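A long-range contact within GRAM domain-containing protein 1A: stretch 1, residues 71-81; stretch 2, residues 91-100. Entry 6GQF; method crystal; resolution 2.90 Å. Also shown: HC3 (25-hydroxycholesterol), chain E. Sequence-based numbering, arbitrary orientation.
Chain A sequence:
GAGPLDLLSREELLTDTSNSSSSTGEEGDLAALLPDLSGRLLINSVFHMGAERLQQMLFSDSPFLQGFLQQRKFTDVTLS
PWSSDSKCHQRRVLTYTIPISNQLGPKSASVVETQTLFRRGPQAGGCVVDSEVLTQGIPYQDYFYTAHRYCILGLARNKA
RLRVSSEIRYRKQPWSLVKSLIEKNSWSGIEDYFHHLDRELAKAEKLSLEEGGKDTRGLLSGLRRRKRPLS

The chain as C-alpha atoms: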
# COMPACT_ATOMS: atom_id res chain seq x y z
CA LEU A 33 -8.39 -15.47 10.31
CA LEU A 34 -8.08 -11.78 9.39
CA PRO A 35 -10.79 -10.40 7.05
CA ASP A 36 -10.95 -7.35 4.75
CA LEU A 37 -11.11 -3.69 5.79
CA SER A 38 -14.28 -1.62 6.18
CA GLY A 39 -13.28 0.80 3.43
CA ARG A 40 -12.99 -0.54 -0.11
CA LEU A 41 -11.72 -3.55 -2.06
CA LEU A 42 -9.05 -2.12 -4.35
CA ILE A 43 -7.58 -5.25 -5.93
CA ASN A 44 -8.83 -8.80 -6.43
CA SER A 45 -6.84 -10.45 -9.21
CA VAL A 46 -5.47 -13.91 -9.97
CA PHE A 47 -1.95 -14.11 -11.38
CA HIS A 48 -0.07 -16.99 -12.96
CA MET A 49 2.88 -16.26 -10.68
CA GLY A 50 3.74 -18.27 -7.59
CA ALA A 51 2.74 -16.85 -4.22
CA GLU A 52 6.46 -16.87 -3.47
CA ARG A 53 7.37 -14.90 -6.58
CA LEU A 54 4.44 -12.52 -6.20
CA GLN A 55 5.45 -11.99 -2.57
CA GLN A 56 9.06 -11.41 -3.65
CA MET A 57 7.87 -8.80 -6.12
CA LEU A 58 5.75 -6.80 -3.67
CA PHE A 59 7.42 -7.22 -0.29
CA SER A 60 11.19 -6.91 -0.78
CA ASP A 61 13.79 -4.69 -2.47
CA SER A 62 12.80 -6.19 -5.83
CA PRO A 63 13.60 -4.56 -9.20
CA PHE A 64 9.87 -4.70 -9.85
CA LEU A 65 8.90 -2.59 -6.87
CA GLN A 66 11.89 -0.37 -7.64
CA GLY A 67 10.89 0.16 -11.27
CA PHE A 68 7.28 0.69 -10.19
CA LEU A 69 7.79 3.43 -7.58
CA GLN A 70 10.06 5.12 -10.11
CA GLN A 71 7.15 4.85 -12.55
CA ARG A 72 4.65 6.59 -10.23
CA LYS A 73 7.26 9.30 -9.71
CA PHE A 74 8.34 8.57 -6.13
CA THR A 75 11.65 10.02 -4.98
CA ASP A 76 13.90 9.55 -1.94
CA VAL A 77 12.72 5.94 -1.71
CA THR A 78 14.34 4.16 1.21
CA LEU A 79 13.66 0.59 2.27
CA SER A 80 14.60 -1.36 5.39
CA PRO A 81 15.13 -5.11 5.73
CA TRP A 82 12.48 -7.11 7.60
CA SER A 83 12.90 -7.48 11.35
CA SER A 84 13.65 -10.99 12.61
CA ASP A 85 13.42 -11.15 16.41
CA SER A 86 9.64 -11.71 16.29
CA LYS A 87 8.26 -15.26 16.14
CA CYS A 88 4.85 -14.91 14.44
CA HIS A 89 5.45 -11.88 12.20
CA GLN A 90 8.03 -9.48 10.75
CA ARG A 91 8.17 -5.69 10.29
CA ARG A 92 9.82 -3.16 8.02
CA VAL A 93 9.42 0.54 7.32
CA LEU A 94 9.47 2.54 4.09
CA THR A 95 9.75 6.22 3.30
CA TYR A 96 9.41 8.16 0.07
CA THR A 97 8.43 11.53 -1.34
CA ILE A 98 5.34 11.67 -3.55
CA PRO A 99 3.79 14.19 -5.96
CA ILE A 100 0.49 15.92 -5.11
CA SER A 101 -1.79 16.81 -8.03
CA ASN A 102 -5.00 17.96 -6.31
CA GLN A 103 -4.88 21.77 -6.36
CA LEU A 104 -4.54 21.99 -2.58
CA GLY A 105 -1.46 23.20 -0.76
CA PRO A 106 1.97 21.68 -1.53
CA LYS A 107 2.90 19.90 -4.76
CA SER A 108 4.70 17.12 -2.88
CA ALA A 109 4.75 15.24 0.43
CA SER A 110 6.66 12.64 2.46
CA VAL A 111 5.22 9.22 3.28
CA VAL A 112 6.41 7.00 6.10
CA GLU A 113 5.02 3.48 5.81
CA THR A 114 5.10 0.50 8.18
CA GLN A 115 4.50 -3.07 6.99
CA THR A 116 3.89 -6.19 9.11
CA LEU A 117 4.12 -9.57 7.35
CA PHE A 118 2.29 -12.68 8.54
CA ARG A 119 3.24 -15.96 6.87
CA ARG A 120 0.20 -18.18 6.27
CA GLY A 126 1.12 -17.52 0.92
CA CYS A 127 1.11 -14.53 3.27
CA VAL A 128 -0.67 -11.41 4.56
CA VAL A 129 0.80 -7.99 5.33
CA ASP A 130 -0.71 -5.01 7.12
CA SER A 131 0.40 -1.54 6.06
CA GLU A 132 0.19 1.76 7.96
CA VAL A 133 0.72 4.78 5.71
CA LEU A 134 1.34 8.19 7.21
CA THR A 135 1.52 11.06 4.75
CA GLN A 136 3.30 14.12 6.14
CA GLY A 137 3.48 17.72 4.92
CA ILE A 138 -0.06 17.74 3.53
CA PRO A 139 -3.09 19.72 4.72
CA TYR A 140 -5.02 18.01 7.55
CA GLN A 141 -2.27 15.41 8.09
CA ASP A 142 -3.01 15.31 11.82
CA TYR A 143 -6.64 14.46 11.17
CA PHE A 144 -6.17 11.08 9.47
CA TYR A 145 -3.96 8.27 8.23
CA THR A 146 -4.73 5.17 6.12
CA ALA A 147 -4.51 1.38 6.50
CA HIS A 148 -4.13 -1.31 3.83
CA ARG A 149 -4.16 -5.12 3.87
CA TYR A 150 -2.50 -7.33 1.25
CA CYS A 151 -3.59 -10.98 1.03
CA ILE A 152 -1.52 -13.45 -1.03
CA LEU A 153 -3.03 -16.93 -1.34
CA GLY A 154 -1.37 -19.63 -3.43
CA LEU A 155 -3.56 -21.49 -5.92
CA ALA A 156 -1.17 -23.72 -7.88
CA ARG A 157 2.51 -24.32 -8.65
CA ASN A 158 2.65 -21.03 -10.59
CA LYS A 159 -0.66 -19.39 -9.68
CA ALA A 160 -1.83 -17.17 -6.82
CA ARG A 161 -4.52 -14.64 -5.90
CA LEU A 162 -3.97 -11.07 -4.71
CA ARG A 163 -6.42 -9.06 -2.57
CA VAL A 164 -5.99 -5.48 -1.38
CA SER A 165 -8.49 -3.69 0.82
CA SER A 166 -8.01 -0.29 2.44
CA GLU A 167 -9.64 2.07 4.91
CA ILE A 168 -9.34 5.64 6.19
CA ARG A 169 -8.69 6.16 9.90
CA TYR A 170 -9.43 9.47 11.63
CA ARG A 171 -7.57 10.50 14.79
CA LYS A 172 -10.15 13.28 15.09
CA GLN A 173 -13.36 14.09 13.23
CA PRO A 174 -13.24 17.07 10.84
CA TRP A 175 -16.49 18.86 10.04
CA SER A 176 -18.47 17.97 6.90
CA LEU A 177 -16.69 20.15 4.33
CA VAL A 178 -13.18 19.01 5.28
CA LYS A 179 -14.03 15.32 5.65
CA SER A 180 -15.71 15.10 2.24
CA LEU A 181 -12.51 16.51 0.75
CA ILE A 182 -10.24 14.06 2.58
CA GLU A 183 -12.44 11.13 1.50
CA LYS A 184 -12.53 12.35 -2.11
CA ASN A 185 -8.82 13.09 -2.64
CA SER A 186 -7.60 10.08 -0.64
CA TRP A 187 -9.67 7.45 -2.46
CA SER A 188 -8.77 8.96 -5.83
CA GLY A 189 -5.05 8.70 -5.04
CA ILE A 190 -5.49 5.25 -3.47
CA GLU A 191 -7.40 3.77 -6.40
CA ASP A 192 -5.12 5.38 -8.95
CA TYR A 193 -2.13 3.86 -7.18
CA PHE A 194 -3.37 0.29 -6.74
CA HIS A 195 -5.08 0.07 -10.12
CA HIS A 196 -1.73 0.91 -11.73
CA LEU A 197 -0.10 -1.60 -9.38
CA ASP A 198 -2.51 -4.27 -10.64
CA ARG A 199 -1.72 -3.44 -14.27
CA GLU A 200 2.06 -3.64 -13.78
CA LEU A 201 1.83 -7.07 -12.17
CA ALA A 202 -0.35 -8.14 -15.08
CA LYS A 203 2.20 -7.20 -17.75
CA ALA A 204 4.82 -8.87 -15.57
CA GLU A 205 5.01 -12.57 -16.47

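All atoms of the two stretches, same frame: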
# COMPACT_ATOMS: atom_id res chain seq x y z
N GLN A 71 8.14 4.61 -11.50
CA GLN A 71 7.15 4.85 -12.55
C GLN A 71 6.02 5.78 -12.08
O GLN A 71 5.50 6.57 -12.86
CB GLN A 71 6.57 3.51 -13.03
CG GLN A 71 5.60 3.60 -14.20
CD GLN A 71 5.16 2.23 -14.70
OE1 GLN A 71 5.81 1.22 -14.44
NE2 GLN A 71 4.05 2.20 -15.43
N ARG A 72 5.65 5.69 -10.80
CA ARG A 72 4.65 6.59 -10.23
C ARG A 72 5.29 7.84 -9.65
O ARG A 72 4.67 8.57 -8.88
CB ARG A 72 3.82 5.88 -9.16
CG ARG A 72 3.04 4.72 -9.70
CD ARG A 72 1.71 4.57 -8.99
NE ARG A 72 0.63 5.31 -9.65
CZ ARG A 72 -0.07 6.31 -9.12
NH1 ARG A 72 0.17 6.76 -7.89
NH2 ARG A 72 -1.03 6.88 -9.84
N LYS A 73 6.55 8.06 -10.02
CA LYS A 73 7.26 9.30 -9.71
C LYS A 73 7.49 9.50 -8.21
O LYS A 73 7.22 10.58 -7.68
CB LYS A 73 6.51 10.50 -10.29
CG LYS A 73 6.39 10.48 -11.81
CD LYS A 73 5.37 11.51 -12.32
CE LYS A 73 5.73 12.95 -11.93
NZ LYS A 73 4.72 13.94 -12.42
N PHE A 74 8.00 8.47 -7.55
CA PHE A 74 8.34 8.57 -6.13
C PHE A 74 9.84 8.73 -5.97
O PHE A 74 10.62 7.96 -6.54
CB PHE A 74 7.85 7.34 -5.36
CG PHE A 74 6.35 7.23 -5.27
CD1 PHE A 74 5.52 8.23 -5.77
CD2 PHE A 74 5.77 6.13 -4.66
CE1 PHE A 74 4.15 8.12 -5.67
CE2 PHE A 74 4.41 6.02 -4.57
CZ PHE A 74 3.59 7.01 -5.07
N THR A 75 10.24 9.73 -5.19
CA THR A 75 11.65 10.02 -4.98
C THR A 75 12.05 9.77 -3.53
O THR A 75 11.19 9.58 -2.66
CB THR A 75 11.98 11.48 -5.36
OG1 THR A 75 11.23 12.38 -4.52
CG2 THR A 75 11.63 11.75 -6.82
N ASP A 76 13.36 9.76 -3.28
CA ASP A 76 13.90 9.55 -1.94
C ASP A 76 13.35 8.26 -1.34
O ASP A 76 13.03 8.20 -0.15
CB ASP A 76 13.57 10.75 -1.04
CG ASP A 76 14.23 12.04 -1.51
OD1 ASP A 76 15.41 11.99 -1.92
OD2 ASP A 76 13.57 13.10 -1.47
N VAL A 77 13.23 7.23 -2.17
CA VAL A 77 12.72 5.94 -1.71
C VAL A 77 13.78 5.20 -0.91
O VAL A 77 14.87 4.93 -1.40
CB VAL A 77 12.27 5.05 -2.88
CG1 VAL A 77 11.88 3.66 -2.38
CG2 VAL A 77 11.11 5.69 -3.61
N THR A 78 13.43 4.85 0.32
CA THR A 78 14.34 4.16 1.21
C THR A 78 13.65 3.00 1.90
O THR A 78 12.64 3.17 2.58
CB THR A 78 14.91 5.10 2.28
OG1 THR A 78 15.34 6.33 1.67
CG2 THR A 78 16.08 4.46 2.98
N LEU A 79 14.22 1.81 1.72
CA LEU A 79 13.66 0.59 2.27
C LEU A 79 14.51 0.07 3.42
O LEU A 79 15.71 0.33 3.48
CB LEU A 79 13.55 -0.48 1.18
CG LEU A 79 12.16 -0.99 0.82
CD1 LEU A 79 11.42 -1.49 2.07
CD2 LEU A 79 11.36 0.08 0.09
N SER A 80 13.88 -0.67 4.34
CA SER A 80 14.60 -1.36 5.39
C SER A 80 14.38 -2.86 5.27
O SER A 80 13.34 -3.30 4.78
CB SER A 80 14.16 -0.87 6.77
OG SER A 80 12.98 -1.53 7.19
N PRO A 81 15.35 -3.66 5.72
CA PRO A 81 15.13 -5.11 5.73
C PRO A 81 14.06 -5.47 6.76
O PRO A 81 13.79 -4.67 7.66
CB PRO A 81 16.50 -5.67 6.10
CG PRO A 81 17.17 -4.58 6.86
CD PRO A 81 16.68 -3.30 6.25
N ARG A 91 8.50 -7.09 10.53
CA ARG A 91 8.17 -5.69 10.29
C ARG A 91 9.28 -4.97 9.55
O ARG A 91 10.46 -5.21 9.79
CB ARG A 91 7.88 -4.95 11.61
CG ARG A 91 6.72 -5.53 12.41
CD ARG A 91 6.48 -4.79 13.72
NE ARG A 91 5.96 -3.44 13.51
CZ ARG A 91 6.55 -2.31 13.88
NH1 ARG A 91 7.73 -2.31 14.51
NH2 ARG A 91 5.96 -1.15 13.63
N ARG A 92 8.89 -4.09 8.64
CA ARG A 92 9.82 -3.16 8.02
C ARG A 92 9.15 -1.80 7.92
O ARG A 92 7.97 -1.66 8.23
CB ARG A 92 10.26 -3.65 6.63
CG ARG A 92 9.16 -3.69 5.58
CD ARG A 92 9.72 -3.99 4.18
NE ARG A 92 8.67 -3.96 3.17
CZ ARG A 92 8.88 -4.05 1.86
NH1 ARG A 92 10.11 -4.18 1.38
NH2 ARG A 92 7.86 -4.02 1.01
N VAL A 93 9.93 -0.81 7.52
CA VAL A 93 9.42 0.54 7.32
C VAL A 93 9.95 1.11 6.01
O VAL A 93 11.09 0.84 5.62
CB VAL A 93 9.79 1.47 8.49
CG1 VAL A 93 8.91 1.20 9.69
CG2 VAL A 93 11.27 1.33 8.86
N LEU A 94 9.11 1.90 5.34
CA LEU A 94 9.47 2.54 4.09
C LEU A 94 9.30 4.04 4.23
O LEU A 94 8.53 4.51 5.07
CB LEU A 94 8.59 2.04 2.93
CG LEU A 94 8.56 0.54 2.63
CD1 LEU A 94 7.70 -0.24 3.63
CD2 LEU A 94 8.08 0.32 1.21
N THR A 95 10.01 4.80 3.41
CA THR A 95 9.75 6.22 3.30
C THR A 95 10.00 6.65 1.87
O THR A 95 10.87 6.10 1.19
CB THR A 95 10.61 7.05 4.26
OG1 THR A 95 10.30 8.44 4.10
CG2 THR A 95 12.10 6.82 4.02
N TYR A 96 9.23 7.62 1.40
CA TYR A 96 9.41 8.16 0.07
C TYR A 96 8.62 9.44 -0.09
O TYR A 96 7.63 9.66 0.60
CB TYR A 96 9.00 7.14 -1.00
CG TYR A 96 7.78 6.34 -0.65
CD1 TYR A 96 6.52 6.92 -0.63
CD2 TYR A 96 7.89 4.99 -0.33
CE1 TYR A 96 5.40 6.18 -0.30
CE2 TYR A 96 6.78 4.25 0.00
CZ TYR A 96 5.54 4.84 0.02
OH TYR A 96 4.43 4.09 0.35
N THR A 97 9.10 10.28 -1.00
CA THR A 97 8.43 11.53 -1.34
C THR A 97 7.52 11.28 -2.54
O THR A 97 7.90 10.59 -3.48
CB THR A 97 9.44 12.63 -1.66
OG1 THR A 97 10.25 12.87 -0.50
CG2 THR A 97 8.74 13.93 -2.08
N ILE A 98 6.32 11.85 -2.49
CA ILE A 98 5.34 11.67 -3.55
C ILE A 98 4.92 13.01 -4.12
O ILE A 98 5.06 14.04 -3.47
CB ILE A 98 4.08 10.93 -3.05
CG1 ILE A 98 3.31 11.78 -2.03
CG2 ILE A 98 4.47 9.56 -2.47
CD1 ILE A 98 2.02 11.15 -1.55
N PRO A 99 4.40 13.00 -5.36
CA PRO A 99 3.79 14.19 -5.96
C PRO A 99 2.33 14.36 -5.56
O PRO A 99 1.63 13.37 -5.40
CB PRO A 99 3.93 13.93 -7.46
CG PRO A 99 3.91 12.45 -7.58
CD PRO A 99 4.55 11.91 -6.33
N ILE A 100 1.89 15.61 -5.37
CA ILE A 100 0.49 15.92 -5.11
C ILE A 100 -0.06 16.70 -6.30
O ILE A 100 0.52 17.69 -6.73
CB ILE A 100 0.30 16.74 -3.80
CG1 ILE A 100 0.31 15.82 -2.58
CG2 ILE A 100 -1.03 17.50 -3.80
CD1 ILE A 100 1.64 15.20 -2.27
C18 HC3 E . -3.32 9.64 -1.58
C13 HC3 E . -2.39 9.93 -0.41
C12 HC3 E . -1.09 9.98 -0.98
C11 HC3 E . -0.57 8.53 -1.53
C9 HC3 E . -0.67 7.43 -0.49
C10 HC3 E . -0.15 5.98 -1.03
C19 HC3 E . -0.70 5.79 -2.43
C1 HC3 E . 1.37 6.00 -1.14
C2 HC3 E . 1.93 4.67 -1.58
C3 HC3 E . 1.50 3.54 -0.69
O1 HC3 E . 1.96 2.30 -1.23
C4 HC3 E . -0.02 3.48 -0.55
C5 HC3 E . -0.58 4.85 -0.19
C6 HC3 E . -2.02 4.96 0.62
C7 HC3 E . -2.35 6.28 1.20
C8 HC3 E . -2.10 7.39 0.05
C14 HC3 E . -2.49 8.74 0.58
C15 HC3 E . -3.92 8.92 1.32
C16 HC3 E . -4.19 10.61 1.24
C17 HC3 E . -3.02 11.22 0.43
C20 HC3 E . -3.35 12.34 -0.44
C21 HC3 E . -2.11 13.27 -0.49
C22 HC3 E . -4.64 13.17 -0.08
C23 HC3 E . -4.40 14.58 0.39
C24 HC3 E . -5.74 15.04 0.93
C25 HC3 E . -5.78 16.55 1.01
C26 HC3 E . -7.08 16.93 1.68
C27 HC3 E . -4.61 17.04 1.84
O2 HC3 E . -5.73 17.09 -0.29

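Phe 74 anchors the apolar centre of the contact. Ile 98 lays its methyl over one face of this ring, with CG2 of Ile 98 3.5 Å from CE1 of Phe 74. Pro 99 sits at the ring edge, its CD 3.8 Å from CD1 of Phe 74. The rings of Phe 74 and Tyr 96 lie nearly parallel, at 15°, but are slid apart and barely overlap. Both Tyr 96 and Ile 98 also reach the bound 25-hydroxycholesterol; CD1 of Ile 98 comes within 3.4 Å of its C12. Leu 79 meets Leu 94, CD2 to CD2, at 3.5 Å.

The backbones run antiparallel. Thr 75 and Thr 97 form a pair of hydrogen bonds: Thr 75 N to Thr 97 O is 3.0 Å, and Thr 97 N to Thr 75 O is 2.8 Å. Thr 78 and Thr 95 repeat the pattern, with Thr 78 N to Thr 95 O at 3.0 Å and Thr 95 N to Thr 78 O at 3.2 Å. Between these pairs the register shifts by one, a beta bulge that takes up an extra residue in the first stretch.

Thr 97 OG1 gives a weak hydrogen bond to Asp 76 OD2, at 3.5 Å. Ser 80 OG accepts from Val 93 N at 3.2 Å, so here a side chain, not a backbone carbonyl, accepts the amide.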